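Local coordinates for protein cysteine desulfurase (Thermococcus onnurineus, PDB 5B7S) that probably catalyses the pyridoxal 5'-phosphate-dependent transfer of sulfur from L-cysteine to a sulfur carrier, releasing L-alanine, at residues 80-85 / 289-294; 133-138 / 372-377; 158-163 / 335-340. All coordinates share one frame; numbering follows the deposited sequence.

Interaction 1: 80-85 / 289-294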
loop_
_atom_site.group_PDB
_atom_site.type_symbol
_atom_site.label_atom_id
_atom_site.label_comp_id
_atom_site.label_asym_id
_atom_site.label_seq_id
_atom_site.Cartn_x
_atom_site.Cartn_y
_atom_site.Cartn_z
ATOM N N HIS B 80 14.177 -6.438 12.181
ATOM C CA HIS B 80 15.309 -5.534 12.372
ATOM C C HIS B 80 15.353 -4.571 11.199
ATOM O O HIS B 80 15.282 -3.350 11.376
ATOM C CB HIS B 80 16.626 -6.332 12.515
ATOM C CG HIS B 80 17.879 -5.509 12.391
ATOM N ND1 HIS B 80 18.430 -4.813 13.449
ATOM C CD2 HIS B 80 18.711 -5.310 11.338
ATOM C CE1 HIS B 80 19.531 -4.203 13.047
ATOM N NE2 HIS B 80 19.726 -4.491 11.770
ATOM N N LYS B 81 15.440 -5.144 10.008
ATOM C CA LYS B 81 15.518 -4.372 8.761
ATOM C C LYS B 81 14.349 -3.370 8.578
ATOM O O LYS B 81 14.539 -2.238 8.145
ATOM C CB LYS B 81 15.602 -5.331 7.573
ATOM C CG LYS B 81 16.556 -4.817 6.515
ATOM C CD LYS B 81 18.032 -5.099 6.840
ATOM C CE LYS B 81 18.896 -4.106 6.063
ATOM N NZ LYS B 81 20.317 -4.515 6.010
ATOM N N TYR B 82 13.151 -3.800 8.959
ATOM C CA TYR B 82 11.973 -2.964 8.892
ATOM C C TYR B 82 12.056 -1.756 9.828
ATOM O O TYR B 82 11.763 -0.630 9.447
ATOM C CB TYR B 82 10.737 -3.806 9.192
ATOM C CG TYR B 82 9.434 -3.043 9.024
ATOM C CD1 TYR B 82 9.093 -2.460 7.808
ATOM C CD2 TYR B 82 8.510 -2.948 10.075
ATOM C CE1 TYR B 82 7.898 -1.761 7.663
ATOM C CE2 TYR B 82 7.320 -2.253 9.924
ATOM C CZ TYR B 82 7.027 -1.656 8.714
ATOM O OH TYR B 82 5.847 -0.960 8.579
ATOM N N GLU B 83 12.471 -1.995 11.060
ATOM C CA GLU B 83 12.646 -0.919 12.018
ATOM C C GLU B 83 13.859 -0.041 11.671
ATOM O O GLU B 83 13.769 1.178 11.770
ATOM C CB GLU B 83 12.653 -1.478 13.436
ATOM C CG GLU B 83 11.244 -1.939 13.823
ATOM C CD GLU B 83 11.114 -2.328 15.292
ATOM O OE1 GLU B 83 11.987 -3.077 15.804
ATOM O OE2 GLU B 83 10.125 -1.895 15.927
ATOM N N GLU B 84 14.958 -0.621 11.203
ATOM C CA GLU B 84 16.013 0.192 10.631
ATOM C C GLU B 84 15.423 1.148 9.584
ATOM O O GLU B 84 15.707 2.362 9.605
ATOM C CB GLU B 84 17.091 -0.680 9.986
ATOM C CG GLU B 84 18.281 0.092 9.443
ATOM C CD GLU B 84 19.274 -0.783 8.711
ATOM O OE1 GLU B 84 18.953 -1.255 7.603
ATOM O OE2 GLU B 84 20.393 -0.973 9.229
ATOM N N SER B 85 14.603 0.608 8.672
ATOM C CA SER B 85 14.056 1.423 7.585
ATOM C C SER B 85 13.328 2.636 8.163
ATOM O O SER B 85 13.614 3.773 7.814
ATOM C CB SER B 85 13.133 0.603 6.663
ATOM O OG SER B 85 13.869 -0.401 5.980
ATOM N N PRO B 289 2.774 -4.823 6.980
ATOM C CA PRO B 289 3.199 -3.698 6.155
ATOM C C PRO B 289 3.927 -4.149 4.898
ATOM O O PRO B 289 4.250 -5.329 4.738
ATOM C CB PRO B 289 4.135 -2.920 7.078
ATOM C CG PRO B 289 4.670 -3.944 8.011
ATOM C CD PRO B 289 3.575 -4.950 8.213
ATOM N N ASN B 290 4.148 -3.187 4.002
ATOM C CA ASN B 290 5.025 -3.348 2.850
ATOM C C ASN B 290 6.469 -3.258 3.334
ATOM O O ASN B 290 7.134 -2.223 3.159
ATOM C CB ASN B 290 4.742 -2.272 1.800
ATOM C CG ASN B 290 5.448 -2.534 0.468
ATOM O OD1 ASN B 290 6.165 -3.538 0.293
ATOM N ND2 ASN B 290 5.253 -1.619 -0.480
ATOM N N ILE B 291 6.947 -4.380 3.883
ATOM C CA ILE B 291 8.271 -4.474 4.466
ATOM C C ILE B 291 9.292 -4.302 3.334
ATOM O O ILE B 291 10.262 -3.533 3.445
ATOM C CB ILE B 291 8.496 -5.865 5.141
ATOM C CG1 ILE B 291 7.393 -6.225 6.142
ATOM C CG2 ILE B 291 9.843 -5.921 5.879
ATOM C CD1 ILE B 291 7.213 -7.725 6.335
ATOM N N GLY B 292 9.062 -5.042 2.239
ATOM C CA GLY B 292 9.861 -4.922 1.005
ATOM C C GLY B 292 10.012 -3.494 0.522
ATOM O O GLY B 292 11.106 -3.081 0.140
ATOM N N GLY B 293 8.912 -2.734 0.584
ATOM C CA GLY B 293 8.860 -1.337 0.091
ATOM C C GLY B 293 9.665 -0.386 0.948
ATOM O O GLY B 293 10.437 0.426 0.438
ATOM N N ALA B 294 9.481 -0.531 2.256
ATOM C CA ALA B 294 10.157 0.257 3.278
ATOM C C ALA B 294 11.655 0.038 3.255
ATOM O O ALA B 294 12.435 0.977 3.416
ATOM C CB ALA B 294 9.608 -0.117 4.651
#
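Tyr82 reaches from helix 73-93 across to the start of helix 291-307 and meets Pro289, Ile291 and Ala294 in turn. The tight part of the contact is gathered around its ring. With CG anti to the backbone N (chi1 -175°), the ring spans the gap, and its hydroxyl end arrives at the proline. There CZ lies 3.4 Å from Pro289 CG, the two side chains meeting obliquely. The methyl CB of Ala294 sits at the ring edge, near the ring plane, 3.8 Å from Tyr82 CE1. Nearer the root of the tyrosine, its CB packs 4.0 Å from Ile291 CG2. The phenol oxygen is hydrogen-bonded to Glu285, which fixes the polar end of a ring otherwise held by apolar packing.

Asn290 is the N-cap of helix 291-307 and the centre of an inverse gamma turn. Asn290 OD1 accepts from Gly293 N at 2.9 Å, the donor standing above the carbonyl plane; OD1 also bonds Thr242 of the second subunit, tying the cap to the dimer interface of this class-V aminotransferase fold. Thr288, which binds pyridoxal 5'-phosphate, immediately precedes Pro289.

One turn along helix 73-93, Ser85 makes a smaller contact, its OG 3.2 Å from Ala294 O and its CB 4.1 Å from Ala294 CB; Ile295 and Ala298 continue the packing on the same serine. Away from Tyr82 and Ser85 the helix is more open to solvent: His80 is exposed, and Lys81, though it touches Ile295, and Glu84 are partly exposed, with Lys81 NZ and Glu84 OE1 in only a long salt bridge of 3.9 Å.

Interaction 2: 133-138 / 372-377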
loop_
_atom_site.group_PDB
_atom_site.type_symbol
_atom_site.label_atom_id
_atom_site.label_comp_id
_atom_site.label_asym_id
_atom_site.label_seq_id
_atom_site.Cartn_x
_atom_site.Cartn_y
_atom_site.Cartn_z
ATOM N N GLU B 133 -3.397 22.887 -5.451
ATOM C CA GLU B 133 -3.144 21.570 -4.897
ATOM C C GLU B 133 -3.337 20.476 -5.930
ATOM O O GLU B 133 -4.197 20.577 -6.802
ATOM C CB GLU B 133 -4.079 21.287 -3.714
ATOM C CG GLU B 133 -3.900 22.216 -2.528
ATOM C CD GLU B 133 -2.492 22.225 -1.973
ATOM O OE1 GLU B 133 -1.825 21.166 -1.988
ATOM O OE2 GLU B 133 -2.044 23.300 -1.520
ATOM N N HIS B 134 -2.506 19.446 -5.823
ATOM C CA HIS B 134 -2.745 18.160 -6.477
ATOM C C HIS B 134 -4.078 17.592 -5.920
ATOM O O HIS B 134 -4.441 17.830 -4.748
ATOM C CB HIS B 134 -1.535 17.252 -6.214
ATOM C CG HIS B 134 -1.722 15.821 -6.604
ATOM N ND1 HIS B 134 -1.290 15.299 -7.807
ATOM C CD2 HIS B 134 -2.238 14.782 -5.910
ATOM C CE1 HIS B 134 -1.562 14.006 -7.844
ATOM N NE2 HIS B 134 -2.154 13.671 -6.713
ATOM N N HIS B 135 -4.815 16.865 -6.759
ATOM C CA HIS B 135 -6.159 16.380 -6.382
ATOM C C HIS B 135 -6.248 15.700 -5.002
ATOM O O HIS B 135 -7.214 15.901 -4.271
ATOM C CB HIS B 135 -6.757 15.484 -7.479
ATOM C CG HIS B 135 -7.116 16.237 -8.723
ATOM N ND1 HIS B 135 -7.212 15.642 -9.965
ATOM C CD2 HIS B 135 -7.372 17.552 -8.916
ATOM C CE1 HIS B 135 -7.523 16.557 -10.866
ATOM N NE2 HIS B 135 -7.631 17.724 -10.252
ATOM N N SER B 136 -5.243 14.886 -4.684
ATOM C CA SER B 136 -5.110 14.223 -3.374
ATOM C C SER B 136 -4.870 15.137 -2.166
ATOM O O SER B 136 -4.986 14.664 -1.040
ATOM C CB SER B 136 -4.022 13.133 -3.416
ATOM O OG SER B 136 -4.223 12.263 -4.518
ATOM N N ASP B 137 -4.529 16.415 -2.370
ATOM C CA ASP B 137 -4.540 17.413 -1.261
ATOM C C ASP B 137 -5.615 18.522 -1.436
ATOM O O ASP B 137 -5.387 19.687 -1.076
ATOM C CB ASP B 137 -3.136 18.017 -1.005
ATOM C CG ASP B 137 -3.046 18.761 0.350
ATOM O OD1 ASP B 137 -3.587 18.228 1.351
ATOM O OD2 ASP B 137 -2.452 19.877 0.418
ATOM N N LEU B 138 -6.776 18.161 -1.991
ATOM C CA LEU B 138 -7.971 19.011 -1.893
ATOM C C LEU B 138 -9.234 18.227 -1.722
ATOM O O LEU B 138 -9.936 18.422 -0.744
ATOM C CB LEU B 138 -8.102 20.034 -3.017
ATOM C CG LEU B 138 -8.839 19.766 -4.318
ATOM C CD1 LEU B 138 -9.285 21.074 -4.933
ATOM C CD2 LEU B 138 -7.924 19.023 -5.258
ATOM N N SER B 372 2.102 14.864 -20.263
ATOM C CA SER B 372 1.147 15.821 -20.791
ATOM C C SER B 372 -0.222 15.653 -20.140
ATOM O O SER B 372 -0.590 14.548 -19.721
ATOM C CB SER B 372 1.047 15.674 -22.314
ATOM O OG SER B 372 0.822 14.327 -22.713
ATOM N N GLY B 373 -0.953 16.767 -20.063
ATOM C CA GLY B 373 -2.349 16.805 -19.630
ATOM C C GLY B 373 -2.537 17.727 -18.438
ATOM O O GLY B 373 -1.801 18.713 -18.288
ATOM N N HIS B 374 -3.523 17.403 -17.598
ATOM C CA HIS B 374 -3.862 18.231 -16.431
ATOM C C HIS B 374 -3.025 17.948 -15.142
ATOM O O HIS B 374 -3.120 18.705 -14.169
ATOM C CB HIS B 374 -5.381 18.192 -16.154
ATOM C CG HIS B 374 -5.928 16.842 -15.756
ATOM N ND1 HIS B 374 -6.670 16.052 -16.613
ATOM C CD2 HIS B 374 -5.904 16.181 -14.573
ATOM C CE1 HIS B 374 -7.050 14.953 -15.985
ATOM N NE2 HIS B 374 -6.605 15.010 -14.743
ATOM N N HIS B 375 -2.223 16.875 -15.142
ATOM C CA HIS B 375 -1.302 16.531 -14.031
ATOM C C HIS B 375 -1.943 16.356 -12.662
ATOM O O HIS B 375 -1.335 16.677 -11.635
ATOM C CB HIS B 375 -0.171 17.561 -13.944
ATOM C CG HIS B 375 0.461 17.835 -15.261
ATOM N ND1 HIS B 375 1.077 16.849 -15.999
ATOM C CD2 HIS B 375 0.533 18.965 -15.998
ATOM C CE1 HIS B 375 1.508 17.365 -17.133
ATOM N NE2 HIS B 375 1.190 18.646 -17.157
ATOM N N CYS B 376 -3.149 15.805 -12.638
ATOM C CA CYS B 376 -3.944 15.698 -11.402
ATOM C C CYS B 376 -4.085 17.047 -10.642
ATOM O O CYS B 376 -4.122 17.069 -9.403
ATOM C CB CYS B 376 -3.380 14.573 -10.487
ATOM S SG CYS B 376 -3.310 12.870 -11.161
ATOM N N ALA B 377 -4.181 18.158 -11.394
ATOM C CA ALA B 377 -4.302 19.530 -10.834
ATOM C C ALA B 377 -5.113 20.462 -11.766
ATOM O O ALA B 377 -4.697 21.589 -12.082
ATOM C CB ALA B 377 -2.917 20.111 -10.559
#
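One backbone hydrogen bond joins the two loops: His135 N donates to Cys376 O at 2.7 Å, with an N-H...O angle of 151°. The same oxygen takes a CA-H...O contact from His134 CA at 3.4 Å, so successive residues of 133-138 converge on a single carbonyl.

The histidine rings make the remaining contacts. The imidazole of His135 turns one face to the Cys376 carbonyl, whose oxygen stands 3.2 Å above the ring plane over its centre; Ala377 N lies over the same face, toward the rim. His135 and His374 meet obliquely, their centroids 5.9 Å apart. On the His134 ring, Cys376 CB approaches CE1 to 3.3 Å, while Cys376 SG is 4.8 Å from the ring centroid, again oblique. CG of His134 is anti to its backbone N (chi1 170°), which brings CE1 against the cysteine.

Further polar bonds tie 133-138 to the cofactor site. His134, a pyridoxal 5'-phosphate-binding residue, gives a weak NE2 bond to Ser136 OG; that hydroxyl is also hydrogen-bonded to Ser107, another cofactor residue, and to Gly264 N of the second subunit. Because Cys376 packs on His134, its side chain lies beside the cofactor-binding residues, close to the second subunit.

In the fold, 133-138 connects strand 126-129 of the seven-stranded sheet to helix 139-148, while 372-377 leaves strand 368-373 of the four-stranded sheet and enters helix 378-384, whose Leu378 and Pro379 pack on His135.

Interaction 3: 158-163 / 335-340; sequences DDEGNL and YGPRNL
Glu160 and Gly336 bring the two loops together, their CA atoms 4.4 Å apart, with the Glu160 carbonyl directed at the glycine in a CA-H...O contact (Gly336 CA to Glu160 O 3.2 Å). Pro337 CD lies next to the same oxygen; the proline nitrogen has no hydrogen to offer.

Glu160 supplies most of the side-chain contact. CG, anti to the backbone N (chi1 -178°), lies alongside Pro337, 3.3 Å from its CA; the extended chain beyond it puts the carboxylate beside Arg338, OE2 3.6 Å from CD. The carboxylate and guanidinium planes are only 16° apart, yet OE2 is 4.8 Å from Arg338 NE. Arg338 NH1 donates to Gly336 O at 3.2 Å, in the carbonyl plane, and the guanidinium is also held by Trp334 through a hydrogen bond to its backbone O and a cation-pi contact. Asp158 OD1 accepts from Asn162 N at 2.8 Å, and Asn162 ND2 gives a weak bond to Glu160 OE1, while Asn162 OD1 is hydrogen-bonded to Lys342.

The hydrogen bonds brace each loop internally and to its neighbours rather than joining the two; the junction is van der Waals packing with, probably, a modest electrostatic attraction at its more exposed side.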
loop_
_atom_site.group_PDB
_atom_site.type_symbol
_atom_site.label_atom_id
_atom_site.label_comp_id
_atom_site.label_asym_id
_atom_site.label_seq_id
_atom_site.Cartn_x
_atom_site.Cartn_y
_atom_site.Cartn_z
ATOM N N ASP B 158 -0.955 34.359 -7.662
ATOM C CA ASP B 158 -0.918 34.631 -9.100
ATOM C C ASP B 158 -0.927 33.364 -10.012
ATOM O O ASP B 158 -1.073 32.239 -9.539
ATOM C CB ASP B 158 0.240 35.597 -9.424
ATOM C CG ASP B 158 1.616 35.039 -9.079
ATOM O OD1 ASP B 158 1.816 33.807 -9.155
ATOM O OD2 ASP B 158 2.508 35.857 -8.758
ATOM N N ASP B 159 -0.836 33.585 -11.322
ATOM C CA ASP B 159 -0.760 32.514 -12.322
ATOM C C ASP B 159 0.640 31.876 -12.343
ATOM O O ASP B 159 0.829 30.740 -12.780
ATOM C CB ASP B 159 -1.105 33.068 -13.721
ATOM C CG ASP B 159 -2.478 33.739 -13.772
ATOM O OD1 ASP B 159 -3.438 33.148 -13.226
ATOM O OD2 ASP B 159 -2.582 34.856 -14.348
ATOM N N GLU B 160 1.615 32.631 -11.863
ATOM C CA GLU B 160 2.974 32.155 -11.729
ATOM C C GLU B 160 3.140 31.127 -10.567
ATOM O O GLU B 160 4.151 30.429 -10.487
ATOM C CB GLU B 160 3.878 33.399 -11.604
ATOM C CG GLU B 160 5.367 33.139 -11.506
ATOM C CD GLU B 160 6.249 34.398 -11.615
ATOM O OE1 GLU B 160 6.863 34.855 -10.608
ATOM O OE2 GLU B 160 6.370 34.900 -12.746
ATOM N N GLY B 161 2.146 31.016 -9.682
ATOM C CA GLY B 161 2.198 30.086 -8.556
ATOM C C GLY B 161 2.432 30.732 -7.195
ATOM O O GLY B 161 2.300 30.083 -6.145
ATOM N N ASN B 162 2.766 32.016 -7.201
ATOM C CA ASN B 162 3.181 32.705 -5.986
ATOM C C ASN B 162 2.017 33.060 -5.078
ATOM O O ASN B 162 1.108 33.783 -5.467
ATOM C CB ASN B 162 3.953 33.959 -6.330
ATOM C CG ASN B 162 5.240 33.646 -7.036
ATOM O OD1 ASN B 162 6.194 33.202 -6.418
ATOM N ND2 ASN B 162 5.282 33.877 -8.330
ATOM N N LEU B 163 2.075 32.556 -3.855
ATOM C CA LEU B 163 1.061 32.845 -2.864
ATOM C C LEU B 163 1.109 34.312 -2.419
ATOM O O LEU B 163 2.187 34.907 -2.287
ATOM C CB LEU B 163 1.245 31.944 -1.643
ATOM C CG LEU B 163 1.133 30.436 -1.876
ATOM C CD1 LEU B 163 1.533 29.713 -0.602
ATOM C CD2 LEU B 163 -0.266 30.034 -2.321
ATOM N N TYR B 335 5.529 27.811 -17.582
ATOM C CA TYR B 335 4.713 28.210 -16.435
ATOM C C TYR B 335 5.499 28.155 -15.129
ATOM O O TYR B 335 6.605 27.651 -15.100
ATOM C CB TYR B 335 3.438 27.371 -16.395
ATOM C CG TYR B 335 2.739 27.408 -17.745
ATOM C CD1 TYR B 335 1.992 28.509 -18.137
ATOM C CD2 TYR B 335 2.882 26.373 -18.656
ATOM C CE1 TYR B 335 1.379 28.554 -19.380
ATOM C CE2 TYR B 335 2.269 26.404 -19.890
ATOM C CZ TYR B 335 1.523 27.497 -20.244
ATOM O OH TYR B 335 0.923 27.526 -21.469
ATOM N N GLY B 336 4.941 28.729 -14.070
ATOM C CA GLY B 336 5.586 28.732 -12.757
ATOM C C GLY B 336 6.489 29.938 -12.592
ATOM O O GLY B 336 6.633 30.726 -13.532
ATOM N N PRO B 337 7.127 30.082 -11.414
ATOM C CA PRO B 337 8.006 31.212 -11.097
ATOM C C PRO B 337 9.180 31.574 -12.042
ATOM O O PRO B 337 10.041 30.758 -12.337
ATOM C CB PRO B 337 8.514 30.850 -9.686
ATOM C CG PRO B 337 7.372 30.118 -9.091
ATOM C CD PRO B 337 6.956 29.213 -10.227
ATOM N N ARG B 338 9.216 32.827 -12.491
ATOM C CA ARG B 338 10.386 33.359 -13.174
ATOM C C ARG B 338 11.571 33.441 -12.210
ATOM O O ARG B 338 12.720 33.250 -12.602
ATOM C CB ARG B 338 10.071 34.716 -13.827
ATOM C CG ARG B 338 9.700 34.613 -15.305
ATOM C CD ARG B 338 8.441 33.802 -15.513
ATOM N NE ARG B 338 8.258 33.455 -16.914
ATOM C CZ ARG B 338 7.417 32.520 -17.377
ATOM N NH1 ARG B 338 6.651 31.771 -16.559
ATOM N NH2 ARG B 338 7.353 32.310 -18.691
ATOM N N ASN B 339 11.280 33.714 -10.952
ATOM C CA ASN B 339 12.269 33.630 -9.895
ATOM C C ASN B 339 12.669 32.186 -9.594
ATOM O O ASN B 339 12.046 31.537 -8.756
ATOM C CB ASN B 339 11.722 34.263 -8.627
ATOM C CG ASN B 339 12.769 34.396 -7.552
ATOM O OD1 ASN B 339 13.937 34.051 -7.740
ATOM N ND2 ASN B 339 12.356 34.906 -6.409
ATOM N N LEU B 340 13.741 31.725 -10.242
ATOM C CA LEU B 340 14.164 30.334 -10.176
ATOM C C LEU B 340 14.543 29.795 -8.799
ATOM O O LEU B 340 14.625 28.562 -8.619
ATOM C CB LEU B 340 15.306 30.085 -11.155
ATOM C CG LEU B 340 14.981 29.672 -12.602
ATOM C CD1 LEU B 340 13.674 30.214 -13.181
ATOM C CD2 LEU B 340 16.180 30.029 -13.478
#

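Interactions 1 and 2 are buried and touch the second subunit; interaction 3 is partly buried and meets no other chain of the assembly. Interaction 1 packs a helix against the start of another and its lead-in residue through largely apolar side chains; interaction 2 joins loops of the two main sheets with a backbone hydrogen bond and histidine rings beside the cofactor pocket; interaction 3 sets two loops together through backbone and aliphatic contacts with charged groups at the edge. Interactions 2 and 3 lie close, nearest atoms about 7 Å apart, and helix 378-384 serves both: it follows 372-377 and packs on Asp159 and Tyr335. Interaction 1 stands across the chain's centre, about 30 Å from interaction 2, centre to centre.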